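Local coordinates for transcriptional regulator, GntR family (Thermotoga maritima, PDB 3SXK), which probably regulates transcription by binding specific DNA sequences, this chain being its metal-binding FCD domain without the DNA-binding winged helix-turn-helix part, at residues I54-D59 with L88-N93; L62-I67 with S77-I82. The protein carries 3 engineered substitutions. All coordinates share one frame; numbering follows the deposited sequence.

In the fold
After helix 5-25 and two shorter helices, the chain enters helix 51-68, which supplies the first segment of both contacts: 54-59 for interaction 1 and then 62-67 for interaction 2. A short turn leads into helix 73-91, which runs back alongside. Interaction 2 closes first, when 77-82 meets 62-67; interaction 1 closes last, when 88-93 reaches 54-59, so the shorter loop lies within the longer one and neither crosses the other. Together they pin the two helices of this antiparallel hairpin at points about 14 Å apart, centre to centre. Asp-59 of interaction 1 and His-63 of interaction 2 belong to one zinc site of the all-helical FCD domain, completed by His-103 and His-125.

Interaction 1: residues I54-D59 with L88-N93; sequences IFDDSD and LVRHLN. With ZN (zinc ion), chain E.
One guanidinium nitrogen, Arg-90 NH1, bridges two acceptors on helix 51-68: the backbone oxygen Asp-56 O at 3.1 Å and the carboxylate oxygen Asp-59 OD2 at 2.9 Å. The first bond is nearly straight (168°) and lies on a lone pair of the carbonyl; the second uses the anti lone pair of OD2. The planes of the Asp-59 carboxylate and the guanidinium are 27° apart, nearly coplanar. Arg-90 gets there by an extended chain from CG to NE, and Asp-87 takes its NE in a further salt bridge. Asp-56 OD2 instead sits over one guanidinium face, a long, purely electrostatic pairing 3.9 Å from Arg-90 NH2. Water 1 links that NH2 to Asp-56 O. In this FCD domain the network lies between two metal sites: Asp-59 belongs to one, where Arg-90 holds OD2 while OD1 turns to the zinc, consistent with a second-shell role that probably helps fix the carboxylate. At the other, His-91 NE2 binds zinc at 2.0 Å together with waters 2 and 3, and His-91 ND1 donates to Asp-87 O. Asp-56, a known ligand of this site, here keeps its OD2 3.5 Å from the metal, the waters between.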
ATOM      1  N   ILE A  54      23.083  13.263  10.581  1.00 26.59           N
ATOM      2  CA  ILE A  54      22.009  13.708   9.744  0.55 43.49           C
ATOM      3  C   ILE A  54      20.982  12.595   9.592  1.00 38.91           C
ATOM      4  O   ILE A  54      19.785  12.797   9.692  1.00 27.29           O
ATOM      5  CB  ILE A  54      22.551  14.073   8.334  0.75 37.80           C
ATOM      6  CG1 ILE A  54      23.643  15.133   8.407  1.00 56.45           C
ATOM      7  CG2 ILE A  54      21.488  14.627   7.513  1.00 37.80           C
ATOM      8  CD1 ILE A  54      24.331  15.291   9.741  0.33 46.78           C
ATOM      9  N   PHE A  55      21.580  11.663   9.116  1.00 23.17           N
ATOM     10  CA  PHE A  55      20.764  10.600   8.539  1.00 21.28           C
ATOM     11  C   PHE A  55      19.652   9.984   9.409  1.00 26.95           C
ATOM     12  O   PHE A  55      18.509  10.041   9.003  1.00 24.12           O
ATOM     13  CB  PHE A  55      21.622   9.481   7.942  1.00 21.98           C
ATOM     14  CG  PHE A  55      20.790   8.379   7.309  1.00 27.00           C
ATOM     15  CD1 PHE A  55      20.401   8.454   5.962  1.00 34.42           C
ATOM     16  CD2 PHE A  55      20.375   7.294   8.050  1.00 29.37           C
ATOM     17  CE1 PHE A  55      19.629   7.432   5.402  1.00 24.65           C
ATOM     18  CE2 PHE A  55      19.588   6.275   7.478  1.00 33.36           C
ATOM     19  CZ  PHE A  55      19.232   6.353   6.154  1.00 31.57           C
ATOM     20  N   ASP A  56      19.941   9.366  10.548  1.00 28.74           N
ATOM     21  CA  ASP A  56      18.900   8.490  11.136  1.00 45.86           C
ATOM     22  C   ASP A  56      17.583   9.190  11.472  1.00 30.11           C
ATOM     23  O   ASP A  56      16.430   8.684  11.198  1.00 20.73           O
ATOM     24  CB  ASP A  56      19.415   7.858  12.419  1.00 47.84           C
ATOM     25  CG  ASP A  56      20.355   6.717  12.132  1.00 82.62           C
ATOM     26  OD1 ASP A  56      21.545   6.822  12.524  1.00 63.77           O
ATOM     27  OD2 ASP A  56      19.897   5.745  11.467  1.00 43.37           O
ATOM     28  N   ASP A  57      17.801  10.308  12.163  1.00 29.80           N
ATOM     29  CA  ASP A  57      16.800  11.308  12.489  1.00 44.47           C
ATOM     30  C   ASP A  57      16.052  11.845  11.252  1.00 65.90           C
ATOM     31  O   ASP A  57      14.792  11.691  11.196  1.00 28.40           O
ATOM     32  CB  ASP A  57      17.556  12.403  13.275  1.00 57.51           C
ATOM     33  CG  ASP A  57      16.678  13.528  13.812  1.00 78.42           C
ATOM     34  OD1 ASP A  57      15.453  13.418  13.570  1.00 81.92           O
ATOM     35  OD2 ASP A  57      17.141  14.498  14.442  1.00 39.35           O
ATOM     36  N   SER A  58      16.777  12.414  10.264  1.00 25.00           N
ATOM     37  CA  SER A  58      16.063  12.959   9.086  1.00 21.50           C
ATOM     38  C   SER A  58      15.369  11.849   8.291  1.00 19.18           C
ATOM     39  O   SER A  58      14.288  12.077   7.751  1.00 19.46           O
ATOM     40  CB  SER A  58      16.953  13.775   8.120  1.00 20.79           C
ATOM     41  OG  SER A  58      17.986  12.984   7.547  1.00 23.26           O
ATOM     42  N   ASP A  59      15.973  10.669   8.208  1.00 19.19           N
ATOM     43  CA  ASP A  59      15.444   9.584   7.388  1.00 15.55           C
ATOM     44  C   ASP A  59      14.100   9.076   7.939  1.00 17.20           C
ATOM     45  O   ASP A  59      13.090   9.020   7.198  1.00 17.46           O
ATOM     46  CB  ASP A  59      16.444   8.416   7.337  1.00 19.63           C
ATOM     47  CG  ASP A  59      15.893   7.227   6.573  1.00 21.10           C
ATOM     48  OD1 ASP A  59      15.624   7.398   5.376  1.00 22.25           O
ATOM     49  OD2 ASP A  59      15.643   6.144   7.182  1.00 26.63           O
ATOM     50  N   LEU A  88      15.479  -2.316  11.111  1.00 14.56           N
ATOM     51  CA  LEU A  88      16.490  -3.394  10.981  1.00 13.20           C
ATOM     52  C   LEU A  88      17.096  -3.362   9.592  1.00 13.60           C
ATOM     53  O   LEU A  88      18.299  -3.309   9.416  1.00 15.43           O
ATOM     54  CB  LEU A  88      15.897  -4.764  11.261  1.00 13.65           C
ATOM     55  CG  LEU A  88      16.753  -6.031  11.181  1.00 17.50           C
ATOM     56  CD1 LEU A  88      16.065  -7.201  11.744  1.00 16.98           C
ATOM     57  CD2 LEU A  88      17.279  -6.378   9.809  1.00 30.11           C
ATOM     58  N   VAL A  89      16.242  -3.359   8.581  1.00 13.11           N
ATOM     59  CA  VAL A  89      16.720  -3.428   7.217  1.00 13.47           C
ATOM     60  C   VAL A  89      17.566  -2.210   6.864  1.00 13.66           C
ATOM     61  O   VAL A  89      18.608  -2.336   6.185  1.00 13.83           O
ATOM     62  CB  VAL A  89      15.561  -3.687   6.230  1.00 12.40           C
ATOM     63  CG1 VAL A  89      15.995  -3.509   4.790  1.00 15.37           C
ATOM     64  CG2 VAL A  89      15.006  -5.093   6.490  1.00 13.41           C
ATOM     65  N   ARG A  90      17.171  -1.024   7.316  1.00 13.27           N
ATOM     66  CA  ARG A  90      17.987   0.140   6.987  1.00 13.92           C
ATOM     67  C   ARG A  90      19.375   0.058   7.619  1.00 14.00           C
ATOM     68  O   ARG A  90      20.347   0.593   7.050  1.00 15.79           O
ATOM     69  CB  ARG A  90      17.294   1.455   7.296  1.00 21.17           C
ATOM     70  CG  ARG A  90      17.171   1.823   8.674  1.00 18.34           C
ATOM     71  CD  ARG A  90      16.361   3.170   8.812  1.00 22.60           C
ATOM     72  NE  ARG A  90      16.298   3.494  10.229  1.00 22.07           N
ATOM     73  CZ  ARG A  90      16.236   4.713  10.763  1.00 21.63           C
ATOM     74  NH1 ARG A  90      16.142   5.798  10.014  1.00 26.92           N
ATOM     75  NH2 ARG A  90      16.162   4.848  12.068  1.00 22.17           N
ATOM     76  N   HIS A  91      19.455  -0.619   8.737  1.00 13.73           N
ATOM     77  CA  HIS A  91      20.736  -0.730   9.444  1.00 15.62           C
ATOM     78  C   HIS A  91      21.670  -1.779   8.838  1.00 17.01           C
ATOM     79  O   HIS A  91      22.860  -1.897   9.252  1.00 16.70           O
ATOM     80  CB  HIS A  91      20.532  -0.994  10.943  1.00 14.45           C
ATOM     81  CG  HIS A  91      20.282   0.252  11.730  1.00 16.27           C
ATOM     82  ND1 HIS A  91      19.029   0.814  11.880  1.00 16.56           N
ATOM     83  CD2 HIS A  91      21.145   1.098  12.351  1.00 17.71           C
ATOM     84  CE1 HIS A  91      19.121   1.910  12.606  1.00 20.66           C
ATOM     85  NE2 HIS A  91      20.389   2.110  12.892  1.00 19.56           N
ATOM     86  N   LEU A  92      21.171  -2.563   7.890  1.00 15.55           N
ATOM     87  CA  LEU A  92      21.960  -3.648   7.312  1.00 19.80           C
ATOM     88  C   LEU A  92      23.098  -3.138   6.482  1.00 23.83           C
ATOM     89  O   LEU A  92      24.110  -3.820   6.364  1.00 20.03           O
ATOM     90  CB  LEU A  92      21.119  -4.573   6.450  1.00 17.15           C
ATOM     91  CG  LEU A  92      20.159  -5.474   7.204  1.00 15.13           C
ATOM     92  CD1 LEU A  92      19.228  -6.178   6.210  1.00 19.55           C
ATOM     93  CD2 LEU A  92      20.860  -6.511   8.112  1.00 20.41           C
ATOM     94  N   ASN A  93      22.924  -1.956   5.894  1.00 17.98           N
ATOM     95  CA  ASN A  93      23.923  -1.412   5.007  1.00 20.06           C
ATOM     96  C   ASN A  93      23.927   0.092   5.134  1.00 20.16           C
ATOM     97  O   ASN A  93      22.943   0.749   4.864  1.00 23.21           O
ATOM     98  CB  ASN A  93      23.643  -1.838   3.579  1.00 18.96           C
ATOM     99  CG  ASN A  93      24.754  -1.480   2.648  1.00 30.45           C
ATOM    100  OD1 ASN A  93      25.895  -1.935   2.833  1.00 27.04           O
ATOM    101  ND2 ASN A  93      24.468  -0.631   1.672  1.00 28.29           N
TER
HETATM  102 ZN    ZN E   6      21.244   3.592  13.947  1.00 23.84          ZN
HETATM  103  O   HOH W   1      15.608   7.093  13.534  1.00 30.99           O
HETATM  104  O   HOH W   2      19.269   4.858  13.981  1.00 32.35           O
HETATM  105  O   HOH W   3      22.408   4.869  12.583  1.00 35.73           O

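Interaction 2: residues L62-I67 with S77-I82; sequences LHKLFI and SLYEKI. With ZN (zinc ion), chain D.
Segments 62-67 and 77-82 pack as nearly antiparallel helices, their axes 152° apart and 10.7 Å at closest approach, with the CA atoms of Ile-67 and Tyr-79 the nearest pair across the segments. Tyr-79 bridges the two helices. Its CG is anti to the backbone N (chi1 -165°), which carries the ring across to the other helix. There Ile-67 CG1 sits over the centre of one face in a CH-pi contact, 3.7 Å from the centroid and 11° off the ring normal, while Ile-67 CD1 touches the ring at Tyr-79 CD1. Lys-64 CG comes in at the ring's edge, 3.8 Å from Tyr-79 CE2. The phenol reaches past Ile-67 so that Tyr-79 OH lies 3.6 Å from His-63 CB, and it hydrogen-bonds Glu-19 of helix 5-25. A leucine here would probably leave Glu-19 without its phenol partner and Ile-67 without a ring face to rest on. Beyond CG, Lys-64 runs extended to the outer side of the contact, where NZ meets Glu-80 OE2 at 3.2 Å on its syn side in a salt bridge; Glu-80, bent at chi2, meets it at about a right angle. Glu-60 gives NZ a second salt bridge, and Trp-83 a cation-pi contact. His-63 NE2 binds the zinc ion at 2.1 Å, and its ND1 bonds Glu-19. Glu-19 thus serves both Tyr-79 and His-63, so the metal ligand's ring is probably fixed in rotation and its imidazole made more electron-rich by the carboxylate behind it.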
ATOM      1  N   LEU A  62      11.367  11.763   7.472  1.00 15.79           N
ATOM      2  CA  LEU A  62      10.909  11.985   6.098  1.00 14.16           C
ATOM      3  C   LEU A  62       9.946  10.886   5.648  1.00 16.09           C
ATOM      4  O   LEU A  62       8.835  11.187   5.149  1.00 14.15           O
ATOM      5  CB  LEU A  62      12.103  12.070   5.150  1.00 16.46           C
ATOM      6  CG  LEU A  62      11.768  12.297   3.671  1.00 15.97           C
ATOM      7  CD1 LEU A  62      10.997  13.596   3.454  1.00 16.06           C
ATOM      8  CD2 LEU A  62      13.029  12.316   2.823  1.00 18.97           C
ATOM      9  N   HIS A  63      10.344   9.630   5.829  1.00 14.18           N
ATOM     10  CA  HIS A  63       9.503   8.512   5.447  1.00 13.63           C
ATOM     11  C   HIS A  63       8.209   8.460   6.276  1.00 15.86           C
ATOM     12  O   HIS A  63       7.119   8.169   5.727  1.00 15.72           O
ATOM     13  CB  HIS A  63      10.306   7.214   5.515  1.00 12.98           C
ATOM     14  CG  HIS A  63      11.372   7.114   4.461  1.00 14.48           C
ATOM     15  ND1 HIS A  63      11.105   6.734   3.164  1.00 16.19           N
ATOM     16  CD2 HIS A  63      12.715   7.312   4.524  1.00 16.09           C
ATOM     17  CE1 HIS A  63      12.223   6.738   2.458  1.00 18.09           C
ATOM     18  NE2 HIS A  63      13.214   7.061   3.274  1.00 12.01           N
ATOM     19  N   LYS A  64       8.300   8.727   7.573  1.00 13.39           N
ATOM     20  CA  LYS A  64       7.111   8.717   8.415  1.00 14.37           C
ATOM     21  C   LYS A  64       6.178   9.874   8.079  1.00 16.13           C
ATOM     22  O   LYS A  64       4.971   9.736   8.278  1.00 15.23           O
ATOM     23  CB  LYS A  64       7.457   8.718   9.899  1.00 16.75           C
ATOM     24  CG  LYS A  64       7.865   7.315  10.375  1.00 20.60           C
ATOM     25  CD  LYS A  64       7.879   7.208  11.865  1.00 25.05           C
ATOM     26  CE  LYS A  64       8.058   5.737  12.274  1.00 27.33           C
ATOM     27  NZ  LYS A  64       8.362   5.641  13.712  1.00 25.94           N
ATOM     28  N   LEU A  65       6.720  11.020   7.646  1.00 13.55           N
ATOM     29  CA  LEU A  65       5.895  12.151   7.223  1.00 15.54           C
ATOM     30  C   LEU A  65       4.945  11.782   6.102  1.00 13.12           C
ATOM     31  O   LEU A  65       3.776  12.171   6.126  1.00 14.76           O
ATOM     32  CB  LEU A  65       6.748  13.350   6.769  1.00 13.93           C
ATOM     33  CG  LEU A  65       6.013  14.444   6.005  1.00 16.19           C
ATOM     34  CD1 LEU A  65       5.075  15.124   6.948  1.00 23.62           C
ATOM     35  CD2 LEU A  65       6.990  15.398   5.413  1.00 21.22           C
ATOM     36  N   PHE A  66       5.429  11.038   5.114  1.00 14.10           N
ATOM     37  CA  PHE A  66       4.607  10.691   3.979  1.00 14.20           C
ATOM     38  C   PHE A  66       3.351   9.943   4.500  1.00 14.36           C
ATOM     39  O   PHE A  66       2.233  10.220   4.071  1.00 13.70           O
ATOM     40  CB  PHE A  66       5.361   9.837   2.979  1.00 15.88           C
ATOM     41  CG  PHE A  66       6.601  10.505   2.382  1.00 14.00           C
ATOM     42  CD1 PHE A  66       6.735  11.879   2.296  1.00 14.33           C
ATOM     43  CD2 PHE A  66       7.661   9.711   1.995  1.00 17.11           C
ATOM     44  CE1 PHE A  66       7.918  12.430   1.761  1.00 14.62           C
ATOM     45  CE2 PHE A  66       8.794  10.246   1.461  1.00 18.01           C
ATOM     46  CZ  PHE A  66       8.912  11.606   1.345  1.00 14.67           C
ATOM     47  N   ILE A  67       3.600   8.987   5.383  1.00 15.05           N
ATOM     48  CA  ILE A  67       2.525   8.154   5.982  1.00 12.53           C
ATOM     49  C   ILE A  67       1.586   9.022   6.820  1.00 12.18           C
ATOM     50  O   ILE A  67       0.359   8.930   6.708  1.00 13.22           O
ATOM     51  CB  ILE A  67       3.148   7.020   6.820  1.00 11.21           C
ATOM     52  CG1 ILE A  67       4.056   6.119   5.947  1.00 13.27           C
ATOM     53  CG2 ILE A  67       2.103   6.239   7.582  1.00 12.45           C
ATOM     54  CD1 ILE A  67       3.364   5.312   4.881  1.00 14.84           C
ATOM     55  N   SER A  77      -0.908   3.202  11.773  1.00 14.65           N
ATOM     56  CA  SER A  77      -0.641   2.165  12.755  1.00 13.04           C
ATOM     57  C   SER A  77       0.034   0.940  12.152  1.00 13.34           C
ATOM     58  O   SER A  77       0.911   0.330  12.817  1.00 14.76           O
ATOM     59  CB  SER A  77      -1.900   1.788  13.564  1.00 17.13           C
ATOM     60  OG  SER A  77      -2.818   1.072  12.783  1.00 30.28           O
ATOM     61  N   LEU A  78      -0.293   0.605  10.902  1.00 12.85           N
ATOM     62  CA  LEU A  78       0.360  -0.519  10.235  1.00 13.32           C
ATOM     63  C   LEU A  78       1.848  -0.195   9.963  1.00 12.03           C
ATOM     64  O   LEU A  78       2.697  -1.064  10.088  1.00 13.04           O
ATOM     65  CB  LEU A  78      -0.338  -0.860   8.920  1.00 11.45           C
ATOM     66  CG  LEU A  78      -1.737  -1.470   9.041  1.00 11.21           C
ATOM     67  CD1 LEU A  78      -2.338  -1.614   7.665  1.00 12.92           C
ATOM     68  CD2 LEU A  78      -1.692  -2.823   9.713  1.00 18.05           C
ATOM     69  N   TYR A  79       2.151   1.049   9.607  1.00 12.35           N
ATOM     70  CA  TYR A  79       3.521   1.463   9.337  1.00 12.39           C
ATOM     71  C   TYR A  79       4.298   1.406  10.658  1.00 13.37           C
ATOM     72  O   TYR A  79       5.462   0.946  10.726  1.00 13.23           O
ATOM     73  CB  TYR A  79       3.546   2.851   8.706  1.00 11.81           C
ATOM     74  CG  TYR A  79       4.900   3.179   8.081  1.00 12.34           C
ATOM     75  CD1 TYR A  79       5.225   2.726   6.814  1.00 12.71           C
ATOM     76  CD2 TYR A  79       5.795   3.985   8.741  1.00 12.32           C
ATOM     77  CE1 TYR A  79       6.463   3.033   6.222  1.00 12.39           C
ATOM     78  CE2 TYR A  79       7.027   4.292   8.158  1.00 13.26           C
ATOM     79  CZ  TYR A  79       7.344   3.826   6.922  1.00 14.16           C
ATOM     80  OH  TYR A  79       8.556   4.193   6.347  1.00 15.00           O
ATOM     81  N   GLU A  80       3.669   1.870  11.725  1.00 12.62           N
ATOM     82  CA  GLU A  80       4.300   1.763  13.041  1.00 15.87           C
ATOM     83  C   GLU A  80       4.576   0.305  13.445  1.00 16.97           C
ATOM     84  O   GLU A  80       5.669  -0.003  13.968  1.00 16.96           O
ATOM     85  CB  GLU A  80       3.520   2.509  14.101  1.00 20.80           C
ATOM     86  CG  GLU A  80       4.373   2.854  15.351  1.00 45.98           C
ATOM     87  CD  GLU A  80       5.452   3.919  15.078  1.00 26.58           C
ATOM     88  OE1 GLU A  80       5.139   4.928  14.394  1.00 69.88           O
ATOM     89  OE2 GLU A  80       6.603   3.716  15.516  1.00 71.31           O
ATOM     90  N   LYS A  81       3.659  -0.596  13.127  1.00 15.29           N
ATOM     91  CA  LYS A  81       3.797  -2.025  13.446  1.00 15.55           C
ATOM     92  C   LYS A  81       5.052  -2.593  12.764  1.00 16.23           C
ATOM     93  O   LYS A  81       5.754  -3.399  13.371  1.00 15.47           O
ATOM     94  CB  LYS A  81       2.565  -2.843  12.992  1.00 16.29           C
ATOM     95  CG  LYS A  81       2.655  -4.340  13.310  1.00 21.44           C
ATOM     96  CD  LYS A  81       1.694  -5.231  12.502  1.00 55.19           C
ATOM     97  CE  LYS A  81       2.146  -6.709  12.532  1.00 76.01           C
ATOM     98  NZ  LYS A  81       3.417  -7.003  11.739  1.00 72.32           N
ATOM     99  N   ILE A  82       5.307  -2.177  11.517  1.00 12.36           N
ATOM    100  CA  ILE A  82       6.418  -2.719  10.730  1.00 10.73           C
ATOM    101  C   ILE A  82       7.738  -1.892  10.919  1.00 14.33           C
ATOM    102  O   ILE A  82       8.773  -2.225  10.342  1.00 13.67           O
ATOM    103  CB  ILE A  82       6.118  -2.899   9.227  1.00 11.62           C
ATOM    104  CG1 ILE A  82       5.864  -1.567   8.520  1.00 15.35           C
ATOM    105  CG2 ILE A  82       4.945  -3.846   9.054  1.00 18.58           C
ATOM    106  CD1 ILE A  82       5.790  -1.700   6.972  1.00 17.81           C
TER
HETATM  107 ZN    ZN D   4      15.215   7.080   2.768  1.00 17.63          ZN